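Local coordinates for protein histidinol-phosphate aminotransferase (PDB 3FTB) that probably transfers amino groups with the help of pyridoxal 5'-phosphate, as expected of a histidinol-phosphate aminotransferase, at residues E275-I286 with A340-L351. Numbering follows the deposited sequence.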
loop_
_atom_site.group_PDB
_atom_site.type_symbol
_atom_site.label_atom_id
_atom_site.label_comp_id
_atom_site.label_asym_id
_atom_site.label_seq_id
_atom_site.Cartn_x
_atom_site.Cartn_y
_atom_site.Cartn_z
ATOM N N GLU A 275 30.961 2.122 -15.616
ATOM C CA GLU A 275 30.095 1.639 -16.680
ATOM C C GLU A 275 29.361 2.768 -17.409
ATOM O O GLU A 275 29.316 2.793 -18.643
ATOM C CB GLU A 275 29.124 0.575 -16.154
ATOM C CG GLU A 275 28.417 -0.212 -17.247
ATOM C CD GLU A 275 29.374 -0.740 -18.317
ATOM O OE1 GLU A 275 30.566 -0.937 -18.000
ATOM O OE2 GLU A 275 28.935 -0.965 -19.472
ATOM N N ARG A 276 28.805 3.716 -16.662
ATOM C CA ARG A 276 28.092 4.815 -17.306
ATOM C C ARG A 276 29.018 5.536 -18.269
ATOM O O ARG A 276 28.623 5.881 -19.375
ATOM C CB ARG A 276 27.510 5.810 -16.295
ATOM C CG ARG A 276 26.734 6.963 -16.948
ATOM C CD ARG A 276 26.113 7.910 -15.924
ATOM N NE ARG A 276 27.050 8.249 -14.855
ATOM C CZ ARG A 276 26.775 8.150 -13.556
ATOM N NH1 ARG A 276 25.573 7.749 -13.160
ATOM N NH2 ARG A 276 27.699 8.456 -12.651
ATOM N N LYS A 277 30.257 5.753 -17.837
ATOM C CA LYS A 277 31.242 6.474 -18.638
ATOM C C LYS A 277 31.588 5.727 -19.924
ATOM O O LYS A 277 31.710 6.338 -20.986
ATOM C CB LYS A 277 32.512 6.744 -17.820
ATOM C CG LYS A 277 33.475 7.727 -18.467
ATOM C CD LYS A 277 34.675 7.991 -17.571
ATOM C CE LYS A 277 35.743 8.793 -18.306
ATOM N NZ LYS A 277 36.296 8.052 -19.476
ATOM N N ARG A 278 31.738 4.410 -19.823
ATOM C CA ARG A 278 32.065 3.583 -20.979
ATOM C C ARG A 278 30.871 3.469 -21.918
ATOM O O ARG A 278 30.979 3.714 -23.118
ATOM C CB ARG A 278 32.497 2.181 -20.535
ATOM C CG ARG A 278 33.096 1.331 -21.649
ATOM C CD ARG A 278 33.201 -0.131 -21.243
ATOM N NE ARG A 278 31.888 -0.767 -21.170
ATOM C CZ ARG A 278 31.442 -1.672 -22.036
ATOM N NH1 ARG A 278 32.208 -2.056 -23.046
ATOM N NH2 ARG A 278 30.231 -2.200 -21.891
ATOM N N PHE A 279 29.734 3.079 -21.355
ATOM C CA PHE A 279 28.504 2.920 -22.117
ATOM C C PHE A 279 28.298 4.101 -23.078
ATOM O O PHE A 279 28.005 3.917 -24.266
ATOM C CB PHE A 279 27.309 2.771 -21.156
ATOM C CG PHE A 279 26.056 2.273 -21.818
ATOM C CD1 PHE A 279 26.023 1.024 -22.425
ATOM C CD2 PHE A 279 24.916 3.055 -21.852
ATOM C CE1 PHE A 279 24.881 0.569 -23.033
ATOM C CE2 PHE A 279 23.770 2.601 -22.468
ATOM C CZ PHE A 279 23.757 1.353 -23.060
ATOM N N ILE A 280 28.477 5.312 -22.563
ATOM C CA ILE A 280 28.247 6.519 -23.345
ATOM C C ILE A 280 29.289 6.708 -24.455
ATOM O O ILE A 280 29.000 7.327 -25.486
ATOM C CB ILE A 280 28.211 7.773 -22.447
ATOM C CG1 ILE A 280 26.802 8.004 -21.874
ATOM C CG2 ILE A 280 28.651 9.003 -23.230
ATOM C CD1 ILE A 280 26.164 6.791 -21.204
ATOM N N GLU A 281 30.497 6.186 -24.255
ATOM C CA GLU A 281 31.533 6.300 -25.287
ATOM C C GLU A 281 31.243 5.314 -26.398
ATOM O O GLU A 281 31.373 5.638 -27.579
ATOM C CB GLU A 281 32.936 6.085 -24.710
ATOM C CG GLU A 281 33.467 7.307 -23.953
ATOM C CD GLU A 281 34.609 6.976 -23.010
ATOM O OE1 GLU A 281 34.711 5.796 -22.607
ATOM O OE2 GLU A 281 35.396 7.892 -22.668
ATOM N N GLU A 282 30.827 4.113 -26.014
ATOM C CA GLU A 282 30.387 3.124 -26.985
ATOM C C GLU A 282 29.158 3.588 -27.787
ATOM O O GLU A 282 29.094 3.372 -29.002
ATOM C CB GLU A 282 30.111 1.798 -26.283
ATOM C CG GLU A 282 31.313 1.277 -25.533
ATOM C CD GLU A 282 32.536 1.226 -26.414
ATOM O OE1 GLU A 282 33.520 1.930 -26.102
ATOM O OE2 GLU A 282 32.503 0.499 -27.430
ATOM N N LEU A 283 28.189 4.221 -27.121
ATOM C CA LEU A 283 26.991 4.713 -27.808
ATOM C C LEU A 283 27.374 5.814 -28.782
ATOM O O LEU A 283 26.747 5.981 -29.830
ATOM C CB LEU A 283 25.936 5.249 -26.826
ATOM C CG LEU A 283 24.922 4.321 -26.140
ATOM C CD1 LEU A 283 23.985 5.169 -25.313
ATOM C CD2 LEU A 283 24.121 3.473 -27.130
ATOM N N ASN A 284 28.410 6.569 -28.431
ATOM C CA ASN A 284 28.800 7.726 -29.236
ATOM C C ASN A 284 29.401 7.304 -30.575
ATOM O O ASN A 284 29.421 8.080 -31.527
ATOM C CB ASN A 284 29.755 8.645 -28.459
ATOM C CG ASN A 284 29.026 9.739 -27.685
ATOM O OD1 ASN A 284 29.305 9.964 -26.512
ATOM N ND2 ASN A 284 28.098 10.431 -28.346
ATOM N N LYS A 285 29.871 6.060 -30.634
ATOM C CA LYS A 285 30.457 5.492 -31.838
ATOM C C LYS A 285 29.390 4.987 -32.811
ATOM O O LYS A 285 29.639 4.893 -34.020
ATOM C CB LYS A 285 31.415 4.350 -31.472
ATOM C CG LYS A 285 32.603 4.761 -30.598
ATOM C CD LYS A 285 33.284 3.537 -29.984
ATOM C CE LYS A 285 34.675 3.858 -29.458
ATOM N NZ LYS A 285 34.656 4.964 -28.458
ATOM N N ILE A 286 28.208 4.662 -32.287
ATOM C CA ILE A 286 27.138 4.083 -33.108
ATOM C C ILE A 286 26.581 5.111 -34.089
ATOM O O ILE A 286 26.293 6.248 -33.708
ATOM C CB ILE A 286 26.029 3.448 -32.229
ATOM C CG1 ILE A 286 26.676 2.619 -31.119
ATOM C CG2 ILE A 286 25.072 2.603 -33.068
ATOM C CD1 ILE A 286 25.889 1.437 -30.708
ATOM N N ALA A 340 18.482 1.855 -20.700
ATOM C CA ALA A 340 18.968 1.653 -19.342
ATOM C C ALA A 340 20.476 1.440 -19.378
ATOM O O ALA A 340 21.038 1.105 -20.413
ATOM C CB ALA A 340 18.274 0.469 -18.687
ATOM N N ILE A 341 21.128 1.663 -18.247
ATOM C CA ILE A 341 22.546 1.371 -18.112
ATOM C C ILE A 341 22.669 0.296 -17.045
ATOM O O ILE A 341 22.357 0.542 -15.881
ATOM C CB ILE A 341 23.370 2.638 -17.738
ATOM C CG1 ILE A 341 23.216 3.700 -18.828
ATOM C CG2 ILE A 341 24.849 2.296 -17.536
ATOM C CD1 ILE A 341 24.060 4.927 -18.612
ATOM N N LYS A 342 23.080 -0.899 -17.462
ATOM C CA LYS A 342 23.205 -2.042 -16.568
ATOM C C LYS A 342 24.670 -2.355 -16.349
ATOM O O LYS A 342 25.522 -1.474 -16.441
ATOM C CB LYS A 342 22.508 -3.260 -17.175
ATOM C CG LYS A 342 21.089 -2.965 -17.603
ATOM C CD LYS A 342 20.454 -4.130 -18.323
ATOM C CE LYS A 342 18.982 -3.857 -18.582
ATOM N NZ LYS A 342 18.188 -3.918 -17.328
ATOM N N ASP A 343 24.952 -3.624 -16.068
ATOM C CA ASP A 343 26.320 -4.109 -15.939
ATOM C C ASP A 343 26.992 -4.290 -17.316
ATOM O O ASP A 343 26.323 -4.480 -18.335
ATOM C CB ASP A 343 26.324 -5.425 -15.171
ATOM C CG ASP A 343 25.376 -6.453 -15.770
ATOM O OD1 ASP A 343 25.863 -7.432 -16.373
ATOM O OD2 ASP A 343 24.145 -6.286 -15.646
ATOM N N GLU A 344 28.320 -4.228 -17.326
ATOM C CA GLU A 344 29.115 -4.309 -18.550
ATOM C C GLU A 344 28.729 -5.463 -19.491
ATOM O O GLU A 344 28.674 -5.294 -20.711
ATOM C CB GLU A 344 30.608 -4.370 -18.183
ATOM C CG GLU A 344 31.577 -4.253 -19.369
ATOM C CD GLU A 344 32.870 -3.513 -19.010
ATOM O OE1 GLU A 344 32.948 -2.942 -17.901
ATOM O OE2 GLU A 344 33.808 -3.487 -19.836
ATOM N N LYS A 345 28.459 -6.632 -18.927
ATOM C CA LYS A 345 28.155 -7.809 -19.742
ATOM C C LYS A 345 26.866 -7.662 -20.557
ATOM O O LYS A 345 26.857 -7.895 -21.766
ATOM C CB LYS A 345 28.070 -9.055 -18.865
ATOM C CG LYS A 345 28.260 -10.361 -19.620
ATOM C CD LYS A 345 27.942 -11.561 -18.737
ATOM C CE LYS A 345 28.693 -12.809 -19.186
ATOM N NZ LYS A 345 30.132 -12.749 -18.787
ATOM N N LYS A 346 25.776 -7.291 -19.891
ATOM C CA LYS A 346 24.513 -7.030 -20.582
ATOM C C LYS A 346 24.628 -5.858 -21.562
ATOM O O LYS A 346 24.030 -5.870 -22.642
ATOM C CB LYS A 346 23.382 -6.765 -19.575
ATOM C CG LYS A 346 23.001 -7.980 -18.727
ATOM C CD LYS A 346 21.620 -7.815 -18.102
ATOM C CE LYS A 346 21.346 -8.883 -17.065
ATOM N NZ LYS A 346 22.326 -8.785 -15.950
ATOM N N ASN A 347 25.405 -4.849 -21.166
ATOM C CA ASN A 347 25.613 -3.644 -21.957
ATOM C C ASN A 347 26.373 -3.907 -23.260
ATOM O O ASN A 347 26.037 -3.366 -24.315
ATOM C CB ASN A 347 26.352 -2.595 -21.117
ATOM C CG ASN A 347 25.420 -1.803 -20.212
ATOM O OD1 ASN A 347 24.202 -2.024 -20.199
ATOM N ND2 ASN A 347 25.985 -0.869 -19.458
ATOM N N THR A 348 27.412 -4.730 -23.184
ATOM C CA THR A 348 28.178 -5.060 -24.373
ATOM C C THR A 348 27.301 -5.869 -25.327
ATOM O O THR A 348 27.347 -5.690 -26.539
ATOM C CB THR A 348 29.453 -5.841 -24.018
ATOM O OG1 THR A 348 30.317 -5.013 -23.226
ATOM C CG2 THR A 348 30.183 -6.275 -25.285
ATOM N N LYS A 349 26.480 -6.748 -24.763
ATOM C CA LYS A 349 25.532 -7.515 -25.560
ATOM C C LYS A 349 24.566 -6.561 -26.253
ATOM O O LYS A 349 24.360 -6.627 -27.465
ATOM C CB LYS A 349 24.760 -8.487 -24.669
ATOM C CG LYS A 349 24.159 -9.659 -25.421
ATOM C CD LYS A 349 23.068 -10.339 -24.619
ATOM C CE LYS A 349 22.663 -11.659 -25.261
ATOM N NZ LYS A 349 23.821 -12.588 -25.451
ATOM N N PHE A 350 23.971 -5.672 -25.464
ATOM C CA PHE A 350 23.091 -4.622 -25.973
ATOM C C PHE A 350 23.672 -3.859 -27.181
ATOM O O PHE A 350 23.023 -3.732 -28.230
ATOM C CB PHE A 350 22.771 -3.638 -24.840
ATOM C CG PHE A 350 21.953 -2.466 -25.277
ATOM C CD1 PHE A 350 20.595 -2.613 -25.552
ATOM C CD2 PHE A 350 22.538 -1.212 -25.424
ATOM C CE1 PHE A 350 19.831 -1.534 -25.961
ATOM C CE2 PHE A 350 21.780 -0.122 -25.836
ATOM C CZ PHE A 350 20.424 -0.286 -26.105
ATOM N N LEU A 351 24.893 -3.349 -27.010
ATOM C CA LEU A 351 25.576 -2.548 -28.020
ATOM C C LEU A 351 25.861 -3.363 -29.273
ATOM O O LEU A 351 25.765 -2.851 -30.394
ATOM C CB LEU A 351 26.895 -1.996 -27.460
ATOM C CG LEU A 351 26.879 -0.840 -26.451
ATOM C CD1 LEU A 351 28.105 -0.892 -25.552
ATOM C CD2 LEU A 351 26.782 0.511 -27.164
#
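Glu-275 to Leu-283 and Glu-344 to Leu-351 face each other on two helices that run side by side in nearly the same direction, their axes 6° apart and 11.0 Å from each other at closest approach. A short connection, 341-343, joins the end of strand 336-340 to the second helix, with Asp-343 at its N-cap position. Such a pair illustrates how a buried carboxylate can be shared between neighbouring helices. Glu-275 OE2 takes two donors: on its anti side Asn-347 ND2, 3.0 Å away in a fairly straight bond, and on its syn side Arg-278 NH2, also at 3.0 Å and in the guanidinium plane. A bend at chi2 (49°) folds the Glu-275 chain so that its carboxylate lies at the guanidinium edge. Glu-344 stacks over one guanidinium face, the planes 11° apart, and its OE2 sits 3.6 Å from Arg-278 NE, a link of charge alone. The arginine thus meets one carboxylate at its edge and the other over a face, and its charge probably offsets their repulsion where Glu-275 OE1 and Glu-344 OE1 approach to 3.1 Å. Its NH2 also donates to Thr-348 OG1, which lies somewhat out of the guanidinium plane. Asn-347 OD1 accepts from Lys-342 N, tying the first turn of the helix to the residues before it, and is also hydrogen-bonded to the Tyr-31 hydroxyl. Beneath this polar layer, Phe-279 CD2 packs on Ile-341 CG1 at 3.5 Å, while Phe-350 CD2 meets the edge of the Phe-279 ring. Farther along, Leu-351 sets CD1 against Glu-282 CB (3.4 Å) and CD2 against Leu-283 and Ile-286. Phe-279 and Leu-283 also rest on strand 299-304, and Phe-350 meets Phe-339 of strand 336-340 edge-to-face, so the two helices pack together as a layer against the mixed sheet, the alpha/beta architecture of the small domain in fold-type I pyridoxal-phosphate aminotransferases.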